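Local coordinates for protein putative hydrolase (Bacteroides ovatus, PDB 4HBS) that is a putative hydrolase built as a five-bladed beta-propeller, whose substrate and reaction are unknown, at residues Phe72-Asp77 against Met170-Gly175; Gly225-Glu230 against Cys295-Val300; Thr240-Lys245 against Asp282-Thr287. All blocks are in the same frame, centred on the assembly; numbering follows the deposited sequence.

Following the chain from the N terminus, strand 71-75 is the first to take part in one of these contacts, and interaction 1 closes its loop when strand 169-178 of a second sheet packs against it. Once this loop is complete, strand 227-230 opens interaction 2, which closes at strand 298-303 and joins two further sheets of the propeller. Interaction 3 lies wholly within that second loop: the turn of 240-245 meets helix 280-285 before the chain reaches 295-300. Interactions 1 and 2 touch through Leu173 and Gly225, and interactions 2 and 3 through Cys295 and Pro298 against Thr241. Interactions 1 and 2 are buried between sheets, whereas interaction 3 lies at the surface.

Interaction 1 (Phe72-Asp77 against Met170-Gly175); sequences FWSFND and MQMLWG
Met170 and Met172, both present as selenomethionine, close on the ring of Phe72 from different directions. The Met170 methyl lies over the centre of one face: its CE is 3.7 Å from the centroid of the Phe72 ring and only 6° off the ring normal, a CH-pi contact. Its selenium stays over the same face but is displaced toward the CB end, with SE 3.7 Å from Phe72 CG, so the selenium and the methyl cover the ring from its CG side to its centre. The bend at chi3 (73°) turns the Met170 methyl over the ring in this way. Met172 approaches the far end of the same ring obliquely, its SE 3.8 Å from Phe72 CZ. Both are Met-aromatic contacts, and both methionine side chains cross the phenylalanine at about a right angle.

Beyond its selenium, Met172 reaches the next inward-facing residue of the other strand, its CE lying 3.5 Å from Ser74 OG. The same selenium also sits above the Trp174 ring, offset toward the rim. Trp174 meets the opposite strand through CH2, 4.5 Å from Ser74 CB, while its NE1 is hydrogen-bonded to Tyr196. Phe72 CG and the CG atoms of both methionines all lie anti to the backbone N, on side chains whose CB atoms point toward the other strand.

The strand axes are 11.0 Å apart and 8° from parallel, too far for backbone pairing, and the contact is face-to-face packing of two propeller sheets. Strand 71-75 is flanked in its own sheet by 60-65 and 98-102, and Ile99 of the latter also packs on Phe72. Strand 169-178 runs between 156-165 and 187-197, from which Ala160, Ala163 and Tyr196 close around Met172.

Interaction 2 (Gly225-Glu230 against Cys295-Val300); sequences GDTMWE and CSMPWV
Thr227 meets Pro298 and Trp299 where two neighbouring sheets of the five-bladed beta-propeller come together, each presenting an edge strand, 227-230 and 298-303. The two strands run nearly parallel, their axes 6.3 Å apart. The bond across the contact comes from a side chain, that of Thr227.

From its CB onward, Thr227 works on two fronts. CB itself lies 3.9 Å from Trp299 CE3, near the benzo part of the indole. At the polar branch, OG1 donates a hydrogen bond of 2.6 Å to Pro298 O, approaching nearly along the C=O axis, with a C=O...donor angle of 172°. The methyl branch turns to the indole: CG2 stands over the centre of the ring face, 3.6 Å from the centroid of the Trp299 six-membered ring and 12° off its normal, as a CH-pi contact. OG1 lies between the backbone N and the carbonyl carbon and CG2 anti to the carbonyl carbon (chi1 73°), which lets one residue grip the proline carbonyl and the tryptophan face together.

Met297, a selenomethionine at a corner of the chain, touches the same threonine methyl, SE 4.0 Å from Thr227 CG2, and its CE reaches Asp226 CB. The Asp226 carboxylate forms a salt bridge with Arg188. Trp299 NE1 makes a weak hydrogen bond with Asn360. At the other end of the contact Trp229 CB packs loosely on Val300 CG1, and Trp229 CE3 lies 3.6 Å from Val300 O, an oblique approach to the indole.

Interaction 3 (Thr240-Lys245 against Asp282-Thr287); sequences TTSNYK and DAENST
Ser242 and Glu284 make the hydrogen bond that joins the turn to the helix: Ser242 OG donates to Glu284 OE2 over 2.9 Å. The serine reaches OE2 on its anti side and 34° out of the carboxylate plane. Glu284 starts with CG anti to the carbonyl carbon (chi1 -71°) and runs extended from there, which carries its carboxylate across to the turn. Asn243 lies beside it, with ND2 3.5 Å from Glu284 OE2 and the amide and carboxylate planes 27° apart.

The other carboxylate oxygen faces the lysine of the same turn. Lys245 NZ is 4.3 Å from Glu284 OE1, beyond salt-bridge distance, and donates instead to Asn243 O, 2.8 Å away and in the plane of that carbonyl. This bond folds the lysine back over its own type I' beta turn, Ser242 to Lys245, which joins strands 236-242 and 245-251.

Outside the polar group the aliphatic part of Lys245 does the packing. Lys245 CD sits 3.8 Å from Glu284 CB and near the carbonyl oxygen of the same residue, and the two side chains cross obliquely. Nearer the backbone, Lys245 CB lies 3.8 Å from Thr287 OG1, which also accepts a weak hydrogen bond from Val246 N. On the helix side, Ser286 OG is hydrogen-bonded to Asp282 O and to Ala265 N, tying the helix end to strand 260-265 of the sheet that carries the hairpin.

The contact thus joins a hairpin turn to the short helix that follows the last strand of its sheet, at the protein surface. The hydroxyl of Ser242 gives the carboxylate a neutral hydrogen-bond donor, and the nearby ammonium group probably adds a modest electrostatic attraction at a distance beyond a salt bridge.

Interaction 1 (Phe72-Asp77 against Met170-Gly175)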
loop_
_atom_site.group_PDB
_atom_site.type_symbol
_atom_site.label_atom_id
_atom_site.label_comp_id
_atom_site.label_asym_id
_atom_site.label_seq_id
_atom_site.Cartn_x
_atom_site.Cartn_y
_atom_site.Cartn_z
ATOM N N PHE A 72 6.973 1.582 9.747
ATOM C CA PHE A 72 6.953 2.757 8.884
ATOM C C PHE A 72 5.700 2.701 8.001
ATOM O O PHE A 72 5.490 1.711 7.321
ATOM C CB PHE A 72 8.237 2.803 8.038
ATOM C CG PHE A 72 8.170 3.743 6.865
ATOM C CD1 PHE A 72 8.490 5.084 7.008
ATOM C CD2 PHE A 72 7.712 3.304 5.631
ATOM C CE1 PHE A 72 8.354 5.965 5.937
ATOM C CE2 PHE A 72 7.576 4.185 4.565
ATOM C CZ PHE A 72 7.884 5.511 4.724
ATOM N N TRP A 73 4.892 3.766 7.999
ATOM C CA TRP A 73 3.678 3.870 7.179
ATOM C C TRP A 73 3.862 4.956 6.156
ATOM O O TRP A 73 4.267 6.053 6.546
ATOM C CB TRP A 73 2.462 4.224 8.051
ATOM C CG TRP A 73 2.084 3.174 9.031
ATOM C CD1 TRP A 73 2.765 2.819 10.161
ATOM C CD2 TRP A 73 0.883 2.401 9.025
ATOM N NE1 TRP A 73 2.072 1.851 10.845
ATOM C CE2 TRP A 73 0.901 1.591 10.183
ATOM C CE3 TRP A 73 -0.192 2.277 8.127
ATOM C CZ2 TRP A 73 -0.109 0.662 10.458
ATOM C CZ3 TRP A 73 -1.199 1.369 8.409
ATOM C CH2 TRP A 73 -1.154 0.576 9.562
ATOM N N SER A 74 3.552 4.695 4.871
ATOM C CA SER A 74 3.600 5.730 3.832
ATOM C C SER A 74 2.226 5.898 3.222
ATOM O O SER A 74 1.485 4.920 3.073
ATOM C CB SER A 74 4.629 5.422 2.751
ATOM O OG SER A 74 4.319 4.285 1.973
ATOM N N PHE A 75 1.877 7.139 2.879
ATOM C CA PHE A 75 0.583 7.468 2.298
ATOM C C PHE A 75 0.773 8.268 1.064
ATOM O O PHE A 75 1.788 8.950 0.909
ATOM C CB PHE A 75 -0.297 8.261 3.291
ATOM C CG PHE A 75 -0.427 7.603 4.643
ATOM C CD1 PHE A 75 0.555 7.770 5.611
ATOM C CD2 PHE A 75 -1.506 6.770 4.934
ATOM C CE1 PHE A 75 0.479 7.104 6.829
ATOM C CE2 PHE A 75 -1.575 6.098 6.161
ATOM C CZ PHE A 75 -0.584 6.280 7.103
ATOM N N ASN A 76 -0.235 8.215 0.190
ATOM C CA ASN A 76 -0.301 8.961 -1.056
ATOM C C ASN A 76 -1.195 10.156 -0.730
ATOM O O ASN A 76 -1.056 10.701 0.382
ATOM C CB ASN A 76 -0.814 8.044 -2.195
ATOM C CG ASN A 76 0.166 6.962 -2.598
ATOM O OD1 ASN A 76 1.363 7.044 -2.341
ATOM N ND2 ASN A 76 -0.323 5.913 -3.236
ATOM N N ASP A 77 -2.095 10.584 -1.636
ATOM C CA ASP A 77 -2.927 11.753 -1.391
ATOM C C ASP A 77 -3.690 11.598 -0.078
ATOM O O ASP A 77 -4.484 10.670 0.039
ATOM C CB ASP A 77 -3.880 11.978 -2.557
ATOM C CG ASP A 77 -3.240 12.371 -3.869
ATOM O OD1 ASP A 77 -1.993 12.469 -3.922
ATOM O OD2 ASP A 77 -3.983 12.560 -4.858
HETATM N N MSE A 170 16.595 2.523 5.639
HETATM C CA MSE A 170 15.471 2.084 4.831
HETATM C C MSE A 170 15.561 2.708 3.444
HETATM O O MSE A 170 15.553 3.937 3.310
HETATM C CB MSE A 170 14.143 2.427 5.491
HETATM C CG MSE A 170 12.948 1.782 4.800
HETATM SE SE MSE A 170 11.315 2.558 5.390
HETATM C CE MSE A 170 11.481 4.218 4.474
ATOM N N GLN A 171 15.636 1.844 2.417
ATOM C CA GLN A 171 15.667 2.232 1.009
ATOM C C GLN A 171 14.266 2.094 0.490
ATOM O O GLN A 171 13.685 1.011 0.620
ATOM C CB GLN A 171 16.611 1.331 0.205
ATOM C CG GLN A 171 17.950 1.071 0.846
ATOM C CD GLN A 171 18.742 0.183 -0.059
ATOM O OE1 GLN A 171 18.435 -1.006 -0.200
ATOM N NE2 GLN A 171 19.725 0.736 -0.757
HETATM N N MSE A 172 13.702 3.171 -0.071
HETATM C CA MSE A 172 12.332 3.188 -0.566
HETATM C C MSE A 172 12.243 3.688 -1.996
HETATM O O MSE A 172 12.977 4.607 -2.369
HETATM C CB MSE A 172 11.511 4.110 0.329
HETATM C CG MSE A 172 10.120 4.415 -0.227
HETATM SE SE MSE A 172 8.973 5.130 1.068
HETATM C CE MSE A 172 7.387 4.425 0.379
ATOM N N LEU A 173 11.282 3.143 -2.771
ATOM C CA LEU A 173 11.005 3.614 -4.122
ATOM C C LEU A 173 9.790 4.554 -4.112
ATOM O O LEU A 173 8.765 4.244 -3.504
ATOM C CB LEU A 173 10.724 2.469 -5.103
ATOM C CG LEU A 173 11.762 1.409 -5.294
ATOM C CD1 LEU A 173 11.255 0.366 -6.218
ATOM C CD2 LEU A 173 13.062 1.964 -5.843
ATOM N N TRP A 174 9.906 5.672 -4.811
ATOM C CA TRP A 174 8.846 6.641 -4.991
ATOM C C TRP A 174 8.562 6.687 -6.507
ATOM O O TRP A 174 9.480 6.946 -7.286
ATOM C CB TRP A 174 9.295 8.014 -4.449
ATOM C CG TRP A 174 9.297 8.141 -2.959
ATOM C CD1 TRP A 174 10.387 8.203 -2.148
ATOM C CD2 TRP A 174 8.151 8.285 -2.107
ATOM N NE1 TRP A 174 9.996 8.368 -0.837
ATOM C CE2 TRP A 174 8.623 8.395 -0.782
ATOM C CE3 TRP A 174 6.767 8.316 -2.334
ATOM C CZ2 TRP A 174 7.752 8.522 0.321
ATOM C CZ3 TRP A 174 5.908 8.471 -1.250
ATOM C CH2 TRP A 174 6.399 8.526 0.063
ATOM N N GLY A 175 7.330 6.389 -6.908
ATOM C CA GLY A 175 6.932 6.364 -8.310
ATOM C C GLY A 175 6.550 7.729 -8.831
ATOM O O GLY A 175 5.656 8.359 -8.267
#

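Interaction 2 (Gly225-Glu230 against Cys295-Val300)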
loop_
_atom_site.group_PDB
_atom_site.type_symbol
_atom_site.label_atom_id
_atom_site.label_comp_id
_atom_site.label_asym_id
_atom_site.label_seq_id
_atom_site.Cartn_x
_atom_site.Cartn_y
_atom_site.Cartn_z
ATOM N N GLY A 225 8.597 -2.860 -8.430
ATOM C CA GLY A 225 8.901 -2.519 -7.047
ATOM C C GLY A 225 7.770 -1.869 -6.270
ATOM O O GLY A 225 7.955 -1.564 -5.084
ATOM N N ASP A 226 6.572 -1.661 -6.905
ATOM C CA ASP A 226 5.401 -1.106 -6.194
ATOM C C ASP A 226 5.097 -1.997 -4.973
ATOM O O ASP A 226 4.676 -1.495 -3.929
ATOM C CB ASP A 226 4.186 -0.999 -7.119
ATOM C CG ASP A 226 4.241 0.125 -8.140
ATOM O OD1 ASP A 226 4.941 1.130 -7.886
ATOM O OD2 ASP A 226 3.571 0.004 -9.190
ATOM N N THR A 227 5.317 -3.324 -5.136
ATOM C CA THR A 227 5.309 -4.333 -4.085
ATOM C C THR A 227 6.658 -5.047 -4.218
ATOM O O THR A 227 7.294 -4.983 -5.281
ATOM C CB THR A 227 4.106 -5.272 -4.156
ATOM O OG1 THR A 227 4.270 -6.168 -5.253
ATOM C CG2 THR A 227 2.796 -4.523 -4.242
HETATM N N MSE A 228 7.099 -5.698 -3.144
HETATM C CA MSE A 228 8.383 -6.379 -3.095
HETATM C C MSE A 228 8.339 -7.654 -2.303
HETATM O O MSE A 228 7.396 -7.895 -1.550
HETATM C CB MSE A 228 9.390 -5.458 -2.426
HETATM C CG MSE A 228 10.214 -4.683 -3.381
HETATM SE SE MSE A 228 11.148 -3.188 -2.571
HETATM C CE MSE A 228 11.339 -3.739 -0.934
ATOM N N TRP A 229 9.399 -8.452 -2.435
ATOM C CA TRP A 229 9.592 -9.656 -1.642
ATOM C C TRP A 229 11.095 -9.916 -1.466
ATOM O O TRP A 229 11.768 -10.260 -2.435
ATOM C CB TRP A 229 8.888 -10.879 -2.253
ATOM C CG TRP A 229 9.289 -12.140 -1.562
ATOM C CD1 TRP A 229 10.140 -13.094 -2.036
ATOM C CD2 TRP A 229 9.106 -12.430 -0.170
ATOM N NE1 TRP A 229 10.437 -13.998 -1.046
ATOM C CE2 TRP A 229 9.786 -13.634 0.100
ATOM C CE3 TRP A 229 8.389 -11.813 0.867
ATOM C CZ2 TRP A 229 9.743 -14.249 1.349
ATOM C CZ3 TRP A 229 8.348 -12.428 2.105
ATOM C CH2 TRP A 229 9.053 -13.610 2.346
ATOM N N GLU A 230 11.619 -9.746 -0.243
ATOM C CA GLU A 230 13.025 -10.013 0.054
ATOM C C GLU A 230 13.135 -11.521 0.316
ATOM O O GLU A 230 12.642 -11.994 1.338
ATOM C CB GLU A 230 13.496 -9.153 1.246
ATOM C CG GLU A 230 14.998 -9.197 1.499
ATOM C CD GLU A 230 15.589 -7.948 2.130
ATOM O OE1 GLU A 230 14.886 -7.296 2.939
ATOM O OE2 GLU A 230 16.751 -7.611 1.805
ATOM N N CYS A 295 -5.313 -9.387 -12.019
ATOM C CA CYS A 295 -5.233 -8.882 -10.655
ATOM C C CYS A 295 -4.402 -7.597 -10.616
ATOM O O CYS A 295 -3.629 -7.340 -11.540
ATOM C CB CYS A 295 -4.683 -9.956 -9.707
ATOM S SG CYS A 295 -3.030 -9.617 -9.049
ATOM N N SER A 296 -4.570 -6.794 -9.555
ATOM C CA SER A 296 -3.826 -5.545 -9.372
ATOM C C SER A 296 -3.198 -5.495 -7.975
ATOM O O SER A 296 -3.735 -6.077 -7.029
ATOM C CB SER A 296 -4.736 -4.342 -9.586
ATOM O OG SER A 296 -5.738 -4.282 -8.586
HETATM N N MSE A 297 -2.071 -4.775 -7.853
HETATM C CA MSE A 297 -1.313 -4.638 -6.612
HETATM C C MSE A 297 -1.017 -6.025 -6.013
HETATM O O MSE A 297 -1.477 -6.337 -4.917
HETATM C CB MSE A 297 -2.050 -3.713 -5.592
HETATM C CG MSE A 297 -1.742 -2.242 -5.780
HETATM SE SE MSE A 297 0.154 -1.858 -5.655
HETATM C CE MSE A 297 0.207 -0.147 -6.581
ATOM N N PRO A 298 -0.295 -6.892 -6.748
ATOM C CA PRO A 298 -0.008 -8.234 -6.223
ATOM C C PRO A 298 1.010 -8.179 -5.099
ATOM O O PRO A 298 2.054 -7.561 -5.268
ATOM C CB PRO A 298 0.550 -8.959 -7.443
ATOM C CG PRO A 298 1.199 -7.904 -8.227
ATOM C CD PRO A 298 0.321 -6.697 -8.073
ATOM N N TRP A 299 0.701 -8.795 -3.959
ATOM C CA TRP A 299 1.586 -8.851 -2.797
ATOM C C TRP A 299 2.063 -10.230 -2.657
ATOM O O TRP A 299 1.244 -11.103 -2.386
ATOM C CB TRP A 299 0.831 -8.443 -1.534
ATOM C CG TRP A 299 0.550 -6.989 -1.491
ATOM C CD1 TRP A 299 -0.565 -6.349 -1.948
ATOM C CD2 TRP A 299 1.459 -5.975 -1.076
ATOM N NE1 TRP A 299 -0.402 -4.988 -1.850
ATOM C CE2 TRP A 299 0.830 -4.729 -1.293
ATOM C CE3 TRP A 299 2.757 -5.995 -0.544
ATOM C CZ2 TRP A 299 1.447 -3.512 -0.957
ATOM C CZ3 TRP A 299 3.365 -4.793 -0.218
ATOM C CH2 TRP A 299 2.713 -3.573 -0.424
ATOM N N VAL A 300 3.380 -10.469 -2.822
ATOM C CA VAL A 300 3.956 -11.816 -2.694
ATOM C C VAL A 300 4.690 -11.966 -1.345
ATOM O O VAL A 300 5.291 -11.008 -0.833
ATOM C CB VAL A 300 4.879 -12.135 -3.894
ATOM C CG1 VAL A 300 5.632 -13.456 -3.691
ATOM C CG2 VAL A 300 4.062 -12.169 -5.188
#

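Interaction 3 (Thr240-Lys245 against Asp282-Thr287)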
loop_
_atom_site.group_PDB
_atom_site.type_symbol
_atom_site.label_atom_id
_atom_site.label_comp_id
_atom_site.label_asym_id
_atom_site.label_seq_id
_atom_site.Cartn_x
_atom_site.Cartn_y
_atom_site.Cartn_z
ATOM N N THR A 240 5.076 -5.737 -10.595
ATOM C CA THR A 240 4.260 -4.692 -11.207
ATOM C C THR A 240 3.179 -5.338 -12.022
ATOM O O THR A 240 3.241 -6.547 -12.273
ATOM C CB THR A 240 5.106 -3.723 -12.079
ATOM O OG1 THR A 240 4.362 -2.502 -12.283
ATOM C CG2 THR A 240 5.556 -4.345 -13.423
ATOM N N THR A 241 2.187 -4.540 -12.429
ATOM C CA THR A 241 1.138 -4.974 -13.326
ATOM C C THR A 241 1.003 -3.975 -14.438
ATOM O O THR A 241 1.360 -2.807 -14.282
ATOM C CB THR A 241 -0.214 -5.194 -12.622
ATOM O OG1 THR A 241 -0.552 -4.060 -11.825
ATOM C CG2 THR A 241 -0.238 -6.459 -11.793
ATOM N N SER A 242 0.539 -4.463 -15.583
ATOM C CA SER A 242 0.243 -3.685 -16.782
ATOM C C SER A 242 -0.965 -4.361 -17.428
ATOM O O SER A 242 -0.842 -5.515 -17.825
ATOM C CB SER A 242 1.454 -3.649 -17.714
ATOM O OG SER A 242 1.283 -2.697 -18.754
ATOM N N ASN A 243 -2.146 -3.707 -17.434
ATOM C CA ASN A 243 -3.397 -4.304 -17.950
ATOM C C ASN A 243 -3.695 -5.636 -17.231
ATOM O O ASN A 243 -3.976 -6.661 -17.862
ATOM C CB ASN A 243 -3.373 -4.481 -19.473
ATOM C CG ASN A 243 -3.634 -3.204 -20.193
ATOM O OD1 ASN A 243 -4.748 -2.967 -20.675
ATOM N ND2 ASN A 243 -2.628 -2.338 -20.258
ATOM N N TYR A 244 -3.583 -5.596 -15.887
ATOM C CA TYR A 244 -3.841 -6.698 -14.964
ATOM C C TYR A 244 -2.977 -7.967 -15.219
ATOM O O TYR A 244 -3.358 -9.055 -14.788
ATOM C CB TYR A 244 -5.330 -7.039 -14.961
ATOM C CG TYR A 244 -6.200 -5.846 -14.646
ATOM C CD1 TYR A 244 -6.361 -5.403 -13.339
ATOM C CD2 TYR A 244 -6.814 -5.118 -15.661
ATOM C CE1 TYR A 244 -7.136 -4.280 -13.042
ATOM C CE2 TYR A 244 -7.598 -3.999 -15.379
ATOM C CZ TYR A 244 -7.726 -3.558 -14.069
ATOM O OH TYR A 244 -8.526 -2.470 -13.767
ATOM N N LYS A 245 -1.787 -7.808 -15.841
ATOM C CA LYS A 245 -0.827 -8.897 -16.069
ATOM C C LYS A 245 0.308 -8.629 -15.131
ATOM O O LYS A 245 0.781 -7.500 -15.111
ATOM C CB LYS A 245 -0.371 -8.945 -17.529
ATOM C CG LYS A 245 -1.402 -9.621 -18.417
ATOM C CD LYS A 245 -1.449 -9.076 -19.833
ATOM C CE LYS A 245 -2.789 -9.318 -20.484
ATOM N NZ LYS A 245 -3.786 -8.263 -20.130
ATOM N N ASP A 282 6.190 -6.527 -24.120
ATOM C CA ASP A 282 6.934 -7.709 -23.675
ATOM C C ASP A 282 6.685 -8.037 -22.210
ATOM O O ASP A 282 6.607 -9.214 -21.875
ATOM C CB ASP A 282 8.433 -7.546 -23.916
ATOM C CG ASP A 282 8.820 -7.664 -25.376
ATOM O OD1 ASP A 282 8.231 -8.524 -26.088
ATOM O OD2 ASP A 282 9.736 -6.928 -25.803
ATOM N N ALA A 283 6.559 -7.031 -21.331
ATOM C CA ALA A 283 6.279 -7.296 -19.916
ATOM C C ALA A 283 4.894 -7.983 -19.753
ATOM O O ALA A 283 4.766 -8.881 -18.926
ATOM C CB ALA A 283 6.333 -6.006 -19.112
ATOM N N GLU A 284 3.894 -7.614 -20.588
ATOM C CA GLU A 284 2.551 -8.214 -20.546
ATOM C C GLU A 284 2.550 -9.673 -21.070
ATOM O O GLU A 284 1.799 -10.505 -20.544
ATOM C CB GLU A 284 1.557 -7.355 -21.332
ATOM C CG GLU A 284 1.250 -6.053 -20.620
ATOM C CD GLU A 284 0.195 -5.187 -21.275
ATOM O OE1 GLU A 284 -0.784 -5.746 -21.823
ATOM O OE2 GLU A 284 0.308 -3.943 -21.172
ATOM N N ASN A 285 3.415 -9.997 -22.063
ATOM C CA ASN A 285 3.549 -11.382 -22.569
ATOM C C ASN A 285 4.215 -12.291 -21.512
ATOM O O ASN A 285 4.076 -13.510 -21.584
ATOM C CB ASN A 285 4.386 -11.437 -23.872
ATOM C CG ASN A 285 3.791 -10.681 -25.034
ATOM O OD1 ASN A 285 2.566 -10.619 -25.205
ATOM N ND2 ASN A 285 4.644 -10.107 -25.882
ATOM N N SER A 286 4.954 -11.677 -20.550
ATOM C CA SER A 286 5.683 -12.334 -19.460
ATOM C C SER A 286 4.891 -12.353 -18.133
ATOM O O SER A 286 5.497 -12.256 -17.060
ATOM C CB SER A 286 7.002 -11.598 -19.237
ATOM O OG SER A 286 7.582 -11.242 -20.477
ATOM N N THR A 287 3.543 -12.438 -18.195
ATOM C CA THR A 287 2.711 -12.487 -16.986
ATOM C C THR A 287 3.100 -13.717 -16.129
ATOM O O THR A 287 3.298 -14.799 -16.693
ATOM C CB THR A 287 1.207 -12.486 -17.342
ATOM O OG1 THR A 287 0.462 -12.358 -16.134
ATOM C CG2 THR A 287 0.750 -13.744 -18.082
#